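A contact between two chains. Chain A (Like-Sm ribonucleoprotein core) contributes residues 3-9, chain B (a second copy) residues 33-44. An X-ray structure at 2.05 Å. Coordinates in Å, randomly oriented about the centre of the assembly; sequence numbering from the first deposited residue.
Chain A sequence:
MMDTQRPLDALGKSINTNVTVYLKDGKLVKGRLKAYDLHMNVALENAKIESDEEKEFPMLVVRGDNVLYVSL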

# COMPACT_ATOMS: atom_id res chain seq x y z
N ASP A 3 -16.31 23.13 -7.12
CA ASP A 3 -15.28 23.60 -6.20
C ASP A 3 -13.91 23.03 -6.58
O ASP A 3 -13.78 21.82 -6.83
CB ASP A 3 -15.62 23.24 -4.75
CG ASP A 3 -14.49 23.54 -3.79
OD1 ASP A 3 -13.53 22.76 -3.77
OD2 ASP A 3 -14.53 24.56 -3.06
N THR A 4 -12.89 23.89 -6.58
CA THR A 4 -11.56 23.55 -7.05
C THR A 4 -10.81 22.61 -6.12
O THR A 4 -9.69 22.21 -6.44
CB THR A 4 -10.72 24.82 -7.24
OG1 THR A 4 -10.38 25.35 -5.95
CG2 THR A 4 -11.48 25.88 -8.04
N GLN A 5 -11.38 22.27 -4.96
CA GLN A 5 -10.72 21.39 -4.01
C GLN A 5 -11.44 20.07 -3.86
O GLN A 5 -11.11 19.29 -2.97
CB GLN A 5 -10.59 22.08 -2.66
CG GLN A 5 -9.97 23.46 -2.77
CD GLN A 5 -9.97 24.18 -1.45
OE1 GLN A 5 -11.02 24.38 -0.83
NE2 GLN A 5 -8.79 24.60 -1.01
N ARG A 6 -12.44 19.81 -4.71
CA ARG A 6 -13.29 18.63 -4.59
C ARG A 6 -13.38 17.94 -5.94
O ARG A 6 -14.45 17.90 -6.55
CB ARG A 6 -14.67 19.00 -4.07
CG ARG A 6 -14.74 19.23 -2.57
CD ARG A 6 -15.96 20.06 -2.20
NE ARG A 6 -15.82 20.67 -0.87
CZ ARG A 6 -16.61 21.64 -0.40
NH1 ARG A 6 -17.61 22.11 -1.12
NH2 ARG A 6 -16.39 22.13 0.82
N PRO A 7 -12.27 17.38 -6.43
CA PRO A 7 -12.31 16.66 -7.71
C PRO A 7 -13.42 15.62 -7.81
O PRO A 7 -13.99 15.46 -8.90
CB PRO A 7 -10.92 16.00 -7.80
CG PRO A 7 -10.38 16.01 -6.39
CD PRO A 7 -10.97 17.23 -5.76
N LEU A 8 -13.78 14.94 -6.71
CA LEU A 8 -14.74 13.84 -6.77
C LEU A 8 -16.19 14.30 -6.89
O LEU A 8 -17.05 13.48 -7.18
CB LEU A 8 -14.60 12.94 -5.53
CG LEU A 8 -13.26 12.24 -5.39
CD1 LEU A 8 -13.31 11.11 -4.33
CD2 LEU A 8 -12.84 11.70 -6.72
N ASP A 9 -16.47 15.60 -6.69
CA ASP A 9 -17.81 16.12 -6.96
C ASP A 9 -18.21 15.91 -8.42
O ASP A 9 -19.41 15.86 -8.73
CB ASP A 9 -17.88 17.62 -6.64
CG ASP A 9 -18.10 17.90 -5.17
OD1 ASP A 9 -18.04 16.95 -4.37
OD2 ASP A 9 -18.32 19.08 -4.82
N LEU B 33 -6.69 21.55 -15.62
CA LEU B 33 -6.90 21.25 -14.21
C LEU B 33 -8.12 21.99 -13.68
O LEU B 33 -8.11 23.22 -13.58
CB LEU B 33 -5.65 21.64 -13.42
CG LEU B 33 -5.72 21.38 -11.92
CD1 LEU B 33 -6.04 19.91 -11.70
CD2 LEU B 33 -4.40 21.75 -11.27
N LYS B 34 -9.16 21.25 -13.32
CA LYS B 34 -10.36 21.84 -12.74
C LYS B 34 -10.42 21.74 -11.22
O LYS B 34 -11.07 22.59 -10.58
CB LYS B 34 -11.63 21.19 -13.33
CG LYS B 34 -11.79 21.32 -14.84
CD LYS B 34 -11.82 22.79 -15.29
CE LYS B 34 -13.08 23.49 -14.82
NZ LYS B 34 -12.99 24.97 -14.96
N ALA B 35 -9.77 20.75 -10.61
CA ALA B 35 -9.86 20.56 -9.17
C ALA B 35 -8.81 19.55 -8.71
O ALA B 35 -8.37 18.69 -9.48
CB ALA B 35 -11.26 20.09 -8.74
N TYR B 36 -8.42 19.65 -7.45
CA TYR B 36 -7.45 18.73 -6.88
C TYR B 36 -7.72 18.65 -5.38
O TYR B 36 -8.31 19.56 -4.79
CB TYR B 36 -6.01 19.19 -7.15
CG TYR B 36 -5.66 20.40 -6.31
CD1 TYR B 36 -6.10 21.66 -6.69
CD2 TYR B 36 -4.95 20.27 -5.11
CE1 TYR B 36 -5.82 22.77 -5.92
CE2 TYR B 36 -4.67 21.38 -4.33
CZ TYR B 36 -5.10 22.62 -4.74
OH TYR B 36 -4.83 23.74 -3.99
N ASP B 37 -7.28 17.56 -4.76
CA ASP B 37 -7.46 17.45 -3.32
C ASP B 37 -6.15 17.02 -2.68
O ASP B 37 -5.13 16.83 -3.35
CB ASP B 37 -8.63 16.51 -2.96
CG ASP B 37 -8.42 15.09 -3.43
OD1 ASP B 37 -7.27 14.65 -3.63
OD2 ASP B 37 -9.45 14.39 -3.60
N LEU B 38 -6.20 16.84 -1.36
CA LEU B 38 -4.98 16.52 -0.63
C LEU B 38 -4.49 15.09 -0.88
O LEU B 38 -3.37 14.77 -0.51
CB LEU B 38 -5.20 16.77 0.87
CG LEU B 38 -5.22 18.28 1.19
CD1 LEU B 38 -5.76 18.59 2.59
CD2 LEU B 38 -3.84 18.90 1.01
N HIS B 39 -5.28 14.25 -1.54
CA HIS B 39 -4.73 12.97 -1.98
C HIS B 39 -4.02 13.07 -3.32
O HIS B 39 -3.55 12.05 -3.83
CB HIS B 39 -5.85 11.92 -2.09
CG HIS B 39 -6.59 11.69 -0.82
ND1 HIS B 39 -7.91 12.05 -0.66
CD2 HIS B 39 -6.21 11.13 0.36
CE1 HIS B 39 -8.31 11.74 0.57
NE2 HIS B 39 -7.29 11.17 1.20
N MET B 40 -3.95 14.29 -3.88
CA MET B 40 -3.57 14.55 -5.27
C MET B 40 -4.47 13.84 -6.27
O MET B 40 -4.05 13.59 -7.40
CB MET B 40 -2.10 14.19 -5.54
CG MET B 40 -1.08 14.91 -4.64
SD MET B 40 0.64 14.83 -5.23
CE MET B 40 0.39 15.01 -7.01
N ASN B 41 -5.71 13.48 -5.89
CA ASN B 41 -6.73 13.25 -6.91
C ASN B 41 -6.94 14.56 -7.66
O ASN B 41 -6.92 15.63 -7.05
CB ASN B 41 -8.10 12.83 -6.32
CG ASN B 41 -8.07 11.57 -5.48
OD1 ASN B 41 -7.42 10.57 -5.80
ND2 ASN B 41 -8.86 11.60 -4.41
N VAL B 42 -7.17 14.48 -8.97
CA VAL B 42 -7.37 15.68 -9.78
C VAL B 42 -8.49 15.42 -10.79
O VAL B 42 -8.74 14.29 -11.20
CB VAL B 42 -6.08 16.13 -10.53
CG1 VAL B 42 -4.94 16.37 -9.57
CG2 VAL B 42 -5.69 15.12 -11.60
N ALA B 43 -9.17 16.49 -11.19
CA ALA B 43 -10.14 16.46 -12.28
C ALA B 43 -9.56 17.25 -13.44
O ALA B 43 -9.18 18.42 -13.27
CB ALA B 43 -11.50 17.03 -11.85
N LEU B 44 -9.47 16.61 -14.60
CA LEU B 44 -8.88 17.21 -15.80
C LEU B 44 -9.93 17.28 -16.90
O LEU B 44 -10.57 16.28 -17.23
CB LEU B 44 -7.66 16.43 -16.28
CG LEU B 44 -6.51 16.20 -15.29
CD1 LEU B 44 -5.37 15.43 -15.96
CD2 LEU B 44 -6.00 17.53 -14.76

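Two copies of the Like-Sm protein meet here through an irregular N-terminal segment of chain A and a strand-turn-strand unit of chain B. Residues 3-9 of chain A hold two consecutive type I turns, A:Asp3 to A:Arg6 and A:Arg6 to A:Asp9. In chain B, strand 33-36 and strand 42-44 are joined by a loop that contains a type I turn from B:Asp37 to B:Met40. The two stretches bury 421 Å² between them, both sides summed.

One hydrogen bond crosses the contact, and it is between backbones. B:Tyr36 N donates to A:Thr4 O at 3.0 Å, with an angle of 157° at the hydrogen. The bond has an ordinary length and is fairly straight. It requires no particular side chain on either partner. The chains run close at this point: A:Thr4 CA lies 4.0 Å from B:Ala35 CA.

Two CA-H...O contacts supplement this bond. B:Ala35 CA approaches A:Thr4 O at 3.2 Å, so that carbonyl receives both the amide of B:Tyr36 and the CA-H of the residue before it. In the other direction, A:Gln5 CA lies 3.1 Å from B:Tyr36 O. A CA hydrogen is slightly acidic, which makes such contacts weakly favourable. A:Gln5 O and B:Tyr36 O are 3.4 Å apart, but both are acceptors and no hydrogen bond joins them.

The main side-chain contact is made by A:Pro7. This buried residue points toward chain B and has 102 Å² covered, more than any other residue in either stretch. Its ring meets both strands. A:Pro7 CD is 4.1 Å from B:Ala35 CB, and A:Pro7 CB is 4.2 Å from B:Ala43 CB. Both alanines point toward chain A, and their methyl groups give the ring an apolar surface. The backbone of the first strand also borders the ring, with A:Pro7 CD 3.6 Å from B:Tyr36 C.

Polar atoms line another part of the ring's surroundings. A:Pro7 CG lies 3.4 Å from B:Asp37 OD2 and 3.5 Å from B:Asn41 O. Proline carbons offer no conventional donor, so these are packing contacts. Both oxygens have hydrogen-bonding partners within chain B. B:Asn41 ND2 donates to B:Asp37 OD2 at 3.0 Å, and B:Asp37 N donates to B:Asn41 O, also at 3.0 Å.

Internal bonds hold both surfaces in shape. In chain A, A:Gln5 N donates to A:Asp3 OD1 at a short 2.5 Å, and A:Arg6 N donates to A:Asp3 O at 3.2 Å, closing the first turn. In chain B, B:Ala43 N donates to B:Ala35 O at 2.9 Å, linking the strands that carry the two alanines. B:Met40 N donates to B:Asp37 O at 2.9 Å and closes the turn. B:Asp37 OD1 accepts weak hydrogen bonds from B:His39 N at 2.9 Å and B:Asn41 N at 3.0 Å.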